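Local structure of LPXTG cell wall anchor domain-containing protein (Lactobacillus rhamnosus, 7CBS) at residues A[26-31]-A[121-126]; A[65-70]-A[139-144]; A[131-136]-A[154-159]. The protein is the basal pilin SpaB of the SpaCBA pilus, an adhesive subunit that probably ends the sortase-assembled fibre and fixes it to the cell wall. One frame throughout, in Å; residues are numbered along the deposited sequence.

In the fold
The three contacts follow one mixed sheet of the N-terminal pilin domain. Interaction 1 pairs strands 28-34 and 118-128; interaction 2 joins strands 67-72 and 131-141, and interaction 3 pairs strand 131-141 with strand 152-155. The centres of interactions 1 and 3 are about 10 Å apart, and a probable backbone hydrogen bond links Leu126 to Ala133 between them. Interaction 2 lies further off, its centre about 21 Å from that of interaction 1, but Val70 bridges the distance by packing on both Phe121 and Tyr135. The magnesium belongs to interaction 1, at the face toward the second subunit; the side chain of Tyr135 is about 10 Å from it.

Interaction 1: residues A[26-31]-A[121-126]; sequences PTTVDV and FGDLPL. With MG (magnesium ion), chain I.
Thr28 and Asp123 meet through a shared magnesium ion: Thr28 OG1 and Asp123 OD1 each bind the metal at 2.0 Å and lie 3.5 Å from each other. Threonine suits the site because its hydroxyl, set between the backbone N and the carbonyl carbon (chi1 65°), points at the ion. Aspartate gives one carboxylate oxygen to the metal, and the same Asp123 OD1 also hydrogen-bonds Thr28 OG1 of the second subunit. Three waters and Asp123 OD1 of the second subunit complete six ligands, so the ion lies between two copies of the protein.

In the second shell, Asp30 OD1 takes a bond from a metal-bound water at 2.6 Å, and another from the backbone, Asp123 N to Asp30 OD1 at 3.1 Å, nearly straight at 166°. One oxygen thus fixes a water ligand and the main chain of a metal-binding residue, while Asp30 OD2 bonds Ser166 OG of the second subunit.

Further out, the strands run antiparallel with a beta bulge between Val29 and Val31. Val29 and Leu124 exchange backbone bonds, as do Val31 and Phe121, and Leu126 N bonds Thr27 O where the pairing ends. On the face away from the metal the side chains are apolar: Val31 CG2 touches Leu124 CD1 at 3.6 Å, Leu126 CD2 packs on Val29 CB at 4.0 Å, and Phe121 turns a ring edge to Val31 O while its ring meets Phe137 edge-to-face. Branched and aromatic residues suit this buried side.

The carboxylates of Asp30 and Asp123 come near each other, OD1 to OD1 4.0 Å; the magnesium probably offsets their mutual repulsion, so this hard, oxygen-rich site is likely to depend on the cation and to help hold the two subunits together in the crystal.

Interaction 2: residues A[65-70]-A[139-144]; sequences GVTFTV and ETAAPK
Thr67 O receives the backbone N-H of Thr140 at 2.9 Å and, weakly, that of Ala141: the antiparallel pairing of strands 67-72 and 131-141 is interrupted by a classic beta bulge, Thr140 and Ala141 both facing Thr67. Thr67 N returns a bond to Ala141 O.

On one face of the sheet the small methyl of Ala141 fits against Thr67. Nearby, Thr140 holds OG1 between its backbone N and carbonyl carbon (chi1 53°), from where it meets Thr69 OG1 at 2.8 Å; the two side chains cross at about a right angle. Thr69 is the buried hydroxyl of the two, met by both Thr140 OG1 and Gln110 NE2.

On the other face, the pairing of Phe68 with Glu139 puts Glu139 CB over one face of the Phe68 ring, 4.2 Å from the centroid, a CH-pi contact offset toward the rim. From there Glu139 runs with CG opposite N (chi1 178°) and extended at the next bond, which carries CG and CD past Val66, whose CG1 rests on Glu139 CD at 3.5 Å. The positive phi of Gly65 suits a residue without a side chain, and there Pro143 CD sits 3.3 Å from Gly65 O.

Interaction 3: residues A[131-136]-A[154-159]; sequences HAAVYL and VVMSSN
Met156 closes over Ala133 at the end of the hairpin formed by strands 131-141 and 152-155. Its backbone N bonds Ala133 O at 2.9 Å and a straight 163°; beyond it, Tyr135 N reaches Val154 O and Val154 N reaches Tyr135 O, the usual pair of bonds of an antiparallel hydrogen-bonded site.

The methionine side chain can be followed outward. Met156 CB lies 3.3 Å from Ala133 O, beside the carbonyl that its own N-H holds. With CG beside the backbone N (chi1 -63°), that next carbon stays near the carbonyl and touches Ala133 CB at 3.8 Å; the small methyl of alanine leaves room for it. The chain then bends at chi2 and again at SD, bringing CE to the edge of the Tyr135 ring, in its plane, 3.7 Å from CD2. A flexible thioether suits this path, since it can follow the turn and end in a methyl. Met156 itself is the centre of an inverse gamma turn leading to helix 158-161.

On the other face Val134 and Val155 lie side by side, CG2 of Val134 on CG1 of Val155 at 4.0 Å. Trimming Val134 to an alanine removes both methyl branches, which would probably leave a gap beside Val155 and weaken the packing against Phe77 and Trp78.

Helix 74-84 covers this valine face through Phe77 and Trp78. Strand 118-128 instead lies alongside strand 131-141 in the sheet, its Leu124 and Leu126 touching Tyr135 and Met156, and Tyr135 OH probably bonds its Pro125 O.

Interaction 1: residues A[26-31]-A[121-126]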
loop_
_atom_site.group_PDB
_atom_site.type_symbol
_atom_site.label_atom_id
_atom_site.label_comp_id
_atom_site.label_asym_id
_atom_site.label_seq_id
_atom_site.Cartn_x
_atom_site.Cartn_y
_atom_site.Cartn_z
ATOM N N PRO A 26 -2.428 -10.452 -0.758
ATOM C CA PRO A 26 -2.975 -9.096 -0.866
ATOM C C PRO A 26 -4.124 -8.838 0.123
ATOM O O PRO A 26 -5.155 -9.422 -0.035
ATOM C CB PRO A 26 -3.475 -9.006 -2.320
ATOM C CG PRO A 26 -2.683 -10.058 -3.077
ATOM C CD PRO A 26 -2.401 -11.146 -2.053
ATOM N N THR A 27 -3.903 -7.973 1.119
ATOM C CA THR A 27 -4.822 -7.724 2.266
ATOM C C THR A 27 -5.287 -6.263 2.264
ATOM O O THR A 27 -6.389 -6.010 2.768
ATOM C CB THR A 27 -4.148 -8.079 3.602
ATOM O OG1 THR A 27 -3.554 -9.371 3.463
ATOM C CG2 THR A 27 -5.117 -8.058 4.763
ATOM N N THR A 28 -4.464 -5.327 1.766
ATOM C CA THR A 28 -4.718 -3.866 1.795
ATOM C C THR A 28 -4.314 -3.210 0.470
ATOM O O THR A 28 -3.500 -3.800 -0.280
ATOM C CB THR A 28 -3.919 -3.166 2.898
ATOM O OG1 THR A 28 -2.538 -3.315 2.557
ATOM C CG2 THR A 28 -4.194 -3.702 4.287
ATOM N N VAL A 29 -4.843 -2.007 0.226
ATOM C CA VAL A 29 -4.484 -1.144 -0.936
ATOM C C VAL A 29 -4.327 0.299 -0.435
ATOM O O VAL A 29 -4.915 0.646 0.613
ATOM C CB VAL A 29 -5.533 -1.255 -2.061
ATOM C CG1 VAL A 29 -6.771 -0.420 -1.781
ATOM C CG2 VAL A 29 -4.945 -0.903 -3.420
ATOM N N ASP A 30 -3.547 1.102 -1.160
ATOM C CA ASP A 30 -3.390 2.561 -0.922
ATOM C C ASP A 30 -4.305 3.301 -1.894
ATOM O O ASP A 30 -4.341 2.921 -3.074
ATOM C CB ASP A 30 -1.931 2.999 -1.087
ATOM C CG ASP A 30 -0.993 2.316 -0.108
ATOM O OD1 ASP A 30 -1.492 1.806 0.910
ATOM O OD2 ASP A 30 0.228 2.293 -0.371
ATOM N N VAL A 31 -5.035 4.302 -1.397
ATOM C CA VAL A 31 -5.914 5.190 -2.215
ATOM C C VAL A 31 -5.419 6.626 -2.051
ATOM O O VAL A 31 -5.428 7.129 -0.908
ATOM C CB VAL A 31 -7.397 5.071 -1.817
ATOM C CG1 VAL A 31 -8.243 6.125 -2.517
ATOM C CG2 VAL A 31 -7.940 3.674 -2.076
ATOM N N PHE A 121 -4.491 7.796 1.587
ATOM C CA PHE A 121 -5.165 6.809 2.472
ATOM C C PHE A 121 -4.467 5.456 2.323
ATOM O O PHE A 121 -4.822 4.697 1.398
ATOM C CB PHE A 121 -6.650 6.693 2.126
ATOM C CG PHE A 121 -7.447 7.959 2.308
ATOM C CD1 PHE A 121 -7.983 8.288 3.542
ATOM C CD2 PHE A 121 -7.672 8.815 1.241
ATOM C CE1 PHE A 121 -8.736 9.437 3.705
ATOM C CE2 PHE A 121 -8.424 9.968 1.406
ATOM C CZ PHE A 121 -8.949 10.279 2.638
ATOM N N GLY A 122 -3.498 5.181 3.199
ATOM C CA GLY A 122 -2.676 3.959 3.169
ATOM C C GLY A 122 -3.324 2.829 3.946
ATOM O O GLY A 122 -4.016 3.120 4.942
ATOM N N ASP A 123 -3.113 1.591 3.490
ATOM C CA ASP A 123 -3.561 0.342 4.158
ATOM C C ASP A 123 -5.078 0.367 4.398
ATOM O O ASP A 123 -5.504 0.065 5.532
ATOM C CB ASP A 123 -2.759 0.114 5.442
ATOM C CG ASP A 123 -1.273 -0.040 5.175
ATOM O OD1 ASP A 123 -0.932 -0.582 4.099
ATOM O OD2 ASP A 123 -0.469 0.396 6.032
ATOM N N LEU A 124 -5.862 0.696 3.369
ATOM C CA LEU A 124 -7.330 0.427 3.346
ATOM C C LEU A 124 -7.518 -1.065 3.098
ATOM O O LEU A 124 -7.043 -1.573 2.084
ATOM C CB LEU A 124 -8.004 1.259 2.251
ATOM C CG LEU A 124 -8.221 2.740 2.572
ATOM C CD1 LEU A 124 -8.875 3.457 1.402
ATOM C CD2 LEU A 124 -9.064 2.913 3.828
ATOM N N PRO A 125 -8.150 -1.819 4.031
ATOM C CA PRO A 125 -8.490 -3.225 3.798
ATOM C C PRO A 125 -9.271 -3.491 2.503
ATOM O O PRO A 125 -10.164 -2.732 2.184
ATOM C CB PRO A 125 -9.355 -3.583 5.018
ATOM C CG PRO A 125 -8.792 -2.683 6.111
ATOM C CD PRO A 125 -8.510 -1.380 5.390
ATOM N N LEU A 126 -8.904 -4.562 1.796
ATOM C CA LEU A 126 -9.599 -5.037 0.572
ATOM C C LEU A 126 -10.922 -5.709 0.961
ATOM O O LEU A 126 -11.850 -5.697 0.128
ATOM C CB LEU A 126 -8.689 -6.008 -0.188
ATOM C CG LEU A 126 -7.514 -5.368 -0.918
ATOM C CD1 LEU A 126 -6.571 -6.463 -1.456
ATOM C CD2 LEU A 126 -8.019 -4.427 -2.025
HETATM MG MG MG I . -1.119 -1.952 2.699
HETATM O O HOH W 1 -0.431 -3.131 1.063
HETATM O O HOH W 2 -1.732 -0.808 1.029
HETATM O O HOH W 3 0.793 -1.197 2.104
#

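Interaction 2: residues A[65-70]-A[139-144]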
loop_
_atom_site.group_PDB
_atom_site.type_symbol
_atom_site.label_atom_id
_atom_site.label_comp_id
_atom_site.label_asym_id
_atom_site.label_seq_id
_atom_site.Cartn_x
_atom_site.Cartn_y
_atom_site.Cartn_z
ATOM N N GLY A 65 -4.835 21.532 1.394
ATOM C CA GLY A 65 -5.573 21.998 2.586
ATOM C C GLY A 65 -7.049 21.629 2.542
ATOM O O GLY A 65 -7.820 22.252 3.293
ATOM N N VAL A 66 -7.434 20.671 1.693
ATOM C CA VAL A 66 -8.842 20.197 1.508
ATOM C C VAL A 66 -8.993 18.842 2.211
ATOM O O VAL A 66 -8.270 17.898 1.824
ATOM C CB VAL A 66 -9.219 20.101 0.016
ATOM C CG1 VAL A 66 -10.684 19.745 -0.175
ATOM C CG2 VAL A 66 -8.882 21.382 -0.734
ATOM N N THR A 67 -9.902 18.758 3.191
ATOM C CA THR A 67 -10.116 17.567 4.055
ATOM C C THR A 67 -11.077 16.596 3.362
ATOM O O THR A 67 -12.271 16.939 3.210
ATOM C CB THR A 67 -10.659 17.956 5.436
ATOM O OG1 THR A 67 -9.808 18.954 6.001
ATOM C CG2 THR A 67 -10.745 16.782 6.387
ATOM N N PHE A 68 -10.563 15.432 2.953
ATOM C CA PHE A 68 -11.348 14.264 2.493
ATOM C C PHE A 68 -11.439 13.258 3.642
ATOM O O PHE A 68 -10.421 13.023 4.317
ATOM C CB PHE A 68 -10.731 13.657 1.230
ATOM C CG PHE A 68 -11.022 14.437 -0.028
ATOM C CD1 PHE A 68 -10.236 15.522 -0.389
ATOM C CD2 PHE A 68 -12.097 14.105 -0.839
ATOM C CE1 PHE A 68 -10.512 16.246 -1.539
ATOM C CE2 PHE A 68 -12.363 14.824 -1.994
ATOM C CZ PHE A 68 -11.568 15.889 -2.346
ATOM N N THR A 69 -12.637 12.703 3.850
ATOM C CA THR A 69 -12.967 11.680 4.876
ATOM C C THR A 69 -13.400 10.406 4.143
ATOM O O THR A 69 -14.216 10.522 3.206
ATOM C CB THR A 69 -14.043 12.210 5.834
ATOM O OG1 THR A 69 -13.609 13.475 6.337
ATOM C CG2 THR A 69 -14.341 11.278 6.992
ATOM N N VAL A 70 -12.869 9.250 4.552
ATOM C CA VAL A 70 -13.177 7.916 3.951
ATOM C C VAL A 70 -14.011 7.117 4.961
ATOM O O VAL A 70 -13.621 7.067 6.145
ATOM C CB VAL A 70 -11.904 7.161 3.511
ATOM C CG1 VAL A 70 -10.926 6.923 4.658
ATOM C CG2 VAL A 70 -12.238 5.847 2.817
ATOM N N GLU A 139 -15.559 15.129 0.592
ATOM C CA GLU A 139 -14.876 16.392 0.976
ATOM C C GLU A 139 -15.688 17.030 2.111
ATOM O O GLU A 139 -16.808 17.499 1.833
ATOM C CB GLU A 139 -14.761 17.334 -0.227
ATOM C CG GLU A 139 -14.124 18.672 0.109
ATOM C CD GLU A 139 -14.093 19.664 -1.044
ATOM O OE1 GLU A 139 -13.703 19.268 -2.158
ATOM O OE2 GLU A 139 -14.464 20.835 -0.823
ATOM N N THR A 140 -15.146 17.033 3.334
ATOM C CA THR A 140 -15.850 17.440 4.582
ATOM C C THR A 140 -15.364 18.813 5.062
ATOM O O THR A 140 -15.969 19.332 6.017
ATOM C CB THR A 140 -15.675 16.377 5.675
ATOM O OG1 THR A 140 -14.277 16.123 5.808
ATOM C CG2 THR A 140 -16.410 15.089 5.365
ATOM N N ALA A 141 -14.306 19.366 4.465
ATOM C CA ALA A 141 -13.772 20.710 4.790
ATOM C C ALA A 141 -12.876 21.207 3.651
ATOM O O ALA A 141 -12.140 20.387 3.067
ATOM C CB ALA A 141 -13.027 20.678 6.102
ATOM N N ALA A 142 -12.948 22.507 3.365
ATOM C CA ALA A 142 -12.166 23.199 2.316
ATOM C C ALA A 142 -12.031 24.672 2.679
ATOM O O ALA A 142 -12.940 25.243 3.283
ATOM C CB ALA A 142 -12.840 23.031 0.977
ATOM N N PRO A 143 -10.890 25.322 2.349
ATOM C CA PRO A 143 -10.805 26.782 2.369
ATOM C C PRO A 143 -11.976 27.401 1.590
ATOM O O PRO A 143 -12.547 26.725 0.752
ATOM C CB PRO A 143 -9.461 27.076 1.683
ATOM C CG PRO A 143 -8.629 25.836 1.946
ATOM C CD PRO A 143 -9.617 24.687 1.978
ATOM N N LYS A 144 -12.306 28.663 1.872
ATOM C CA LYS A 144 -13.359 29.422 1.145
ATOM C C LYS A 144 -12.896 29.660 -0.300
ATOM O O LYS A 144 -11.674 29.792 -0.527
ATOM C CB LYS A 144 -13.686 30.732 1.861
ATOM C CG LYS A 144 -14.275 30.550 3.254
ATOM C CD LYS A 144 -14.588 31.846 3.957
ATOM C CE LYS A 144 -15.813 32.545 3.406
ATOM N NZ LYS A 144 -16.386 33.507 4.381
#

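Interaction 3: residues A[131-136]-A[154-159]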
loop_
_atom_site.group_PDB
_atom_site.type_symbol
_atom_site.label_atom_id
_atom_site.label_comp_id
_atom_site.label_asym_id
_atom_site.label_seq_id
_atom_site.Cartn_x
_atom_site.Cartn_y
_atom_site.Cartn_z
ATOM N N HIS A 131 -16.511 -10.060 2.863
ATOM C CA HIS A 131 -16.986 -9.279 1.685
ATOM C C HIS A 131 -15.872 -8.354 1.186
ATOM O O HIS A 131 -15.125 -7.811 2.029
ATOM C CB HIS A 131 -18.242 -8.469 2.036
ATOM C CG HIS A 131 -19.374 -9.301 2.541
ATOM N ND1 HIS A 131 -20.286 -8.827 3.465
ATOM C CD2 HIS A 131 -19.745 -10.569 2.260
ATOM C CE1 HIS A 131 -21.154 -9.773 3.746
ATOM N NE2 HIS A 131 -20.846 -10.850 3.018
ATOM N N ALA A 132 -15.775 -8.188 -0.138
ATOM C CA ALA A 132 -14.993 -7.124 -0.806
ATOM C C ALA A 132 -15.354 -5.794 -0.142
ATOM O O ALA A 132 -16.554 -5.558 0.065
ATOM C CB ALA A 132 -15.303 -7.104 -2.284
ATOM N N ALA A 133 -14.360 -4.974 0.212
ATOM C CA ALA A 133 -14.578 -3.684 0.903
ATOM C C ALA A 133 -15.165 -2.678 -0.094
ATOM O O ALA A 133 -14.902 -2.820 -1.306
ATOM C CB ALA A 133 -13.291 -3.195 1.512
ATOM N N VAL A 134 -15.966 -1.729 0.400
ATOM C CA VAL A 134 -16.497 -0.576 -0.387
ATOM C C VAL A 134 -16.370 0.672 0.484
ATOM O O VAL A 134 -16.794 0.616 1.658
ATOM C CB VAL A 134 -17.949 -0.802 -0.848
ATOM C CG1 VAL A 134 -18.465 0.368 -1.682
ATOM C CG2 VAL A 134 -18.096 -2.108 -1.622
ATOM N N TYR A 135 -15.788 1.739 -0.075
ATOM C CA TYR A 135 -15.420 2.984 0.648
ATOM C C TYR A 135 -16.113 4.178 -0.016
ATOM O O TYR A 135 -16.194 4.208 -1.262
ATOM C CB TYR A 135 -13.897 3.126 0.695
ATOM C CG TYR A 135 -13.211 2.009 1.442
ATOM C CD1 TYR A 135 -13.263 1.942 2.825
ATOM C CD2 TYR A 135 -12.538 1.002 0.773
ATOM C CE1 TYR A 135 -12.676 0.900 3.524
ATOM C CE2 TYR A 135 -11.936 -0.043 1.454
ATOM C CZ TYR A 135 -12.003 -0.092 2.834
ATOM O OH TYR A 135 -11.406 -1.105 3.522
ATOM N N LEU A 136 -16.635 5.092 0.810
ATOM C CA LEU A 136 -17.207 6.404 0.406
ATOM C C LEU A 136 -16.183 7.498 0.730
ATOM O O LEU A 136 -15.732 7.553 1.887
ATOM C CB LEU A 136 -18.515 6.634 1.171
ATOM C CG LEU A 136 -19.081 8.051 1.111
ATOM C CD1 LEU A 136 -19.406 8.441 -0.321
ATOM C CD2 LEU A 136 -20.308 8.170 1.999
ATOM N N VAL A 154 -16.146 3.643 -3.943
ATOM C CA VAL A 154 -15.132 2.776 -4.610
ATOM C C VAL A 154 -15.323 1.341 -4.112
ATOM O O VAL A 154 -15.341 1.142 -2.875
ATOM C CB VAL A 154 -13.700 3.273 -4.336
ATOM C CG1 VAL A 154 -12.660 2.453 -5.090
ATOM C CG2 VAL A 154 -13.559 4.754 -4.642
ATOM N N VAL A 155 -15.445 0.394 -5.042
ATOM C CA VAL A 155 -15.596 -1.059 -4.756
ATOM C C VAL A 155 -14.236 -1.734 -4.958
ATOM O O VAL A 155 -13.604 -1.503 -6.007
ATOM C CB VAL A 155 -16.684 -1.685 -5.650
ATOM C CG1 VAL A 155 -16.891 -3.156 -5.327
ATOM C CG2 VAL A 155 -18.002 -0.918 -5.551
ATOM N N MET A 156 -13.801 -2.529 -3.981
ATOM C CA MET A 156 -12.549 -3.323 -4.059
ATOM C C MET A 156 -12.816 -4.560 -4.921
ATOM O O MET A 156 -12.995 -5.658 -4.362
ATOM C CB MET A 156 -12.054 -3.700 -2.659
ATOM C CG MET A 156 -11.699 -2.486 -1.812
ATOM S SD MET A 156 -10.334 -1.515 -2.514
ATOM C CE MET A 156 -11.027 0.143 -2.467
ATOM N N SER A 157 -12.877 -4.352 -6.236
ATOM C CA SER A 157 -13.275 -5.350 -7.268
ATOM C C SER A 157 -12.244 -6.489 -7.348
ATOM O O SER A 157 -11.214 -6.414 -6.657
ATOM C CB SER A 157 -13.463 -4.685 -8.606
ATOM O OG SER A 157 -12.347 -3.871 -8.918
ATOM N N SER A 158 -12.536 -7.500 -8.166
ATOM C CA SER A 158 -11.722 -8.735 -8.357
ATOM C C SER A 158 -10.247 -8.383 -8.588
ATOM O O SER A 158 -9.394 -8.993 -7.921
ATOM C CB SER A 158 -12.276 -9.596 -9.474
ATOM O OG SER A 158 -11.375 -9.746 -10.568
ATOM N N ASN A 159 -9.968 -7.441 -9.497
ATOM C CA ASN A 159 -8.595 -7.015 -9.894
ATOM C C ASN A 159 -7.806 -6.588 -8.652
ATOM O O ASN A 159 -6.609 -6.948 -8.553
ATOM C CB ASN A 159 -8.630 -5.883 -10.923
ATOM C CG ASN A 159 -7.255 -5.479 -11.404
ATOM O OD1 ASN A 159 -6.510 -6.304 -11.933
ATOM N ND2 ASN A 159 -6.911 -4.214 -11.230
#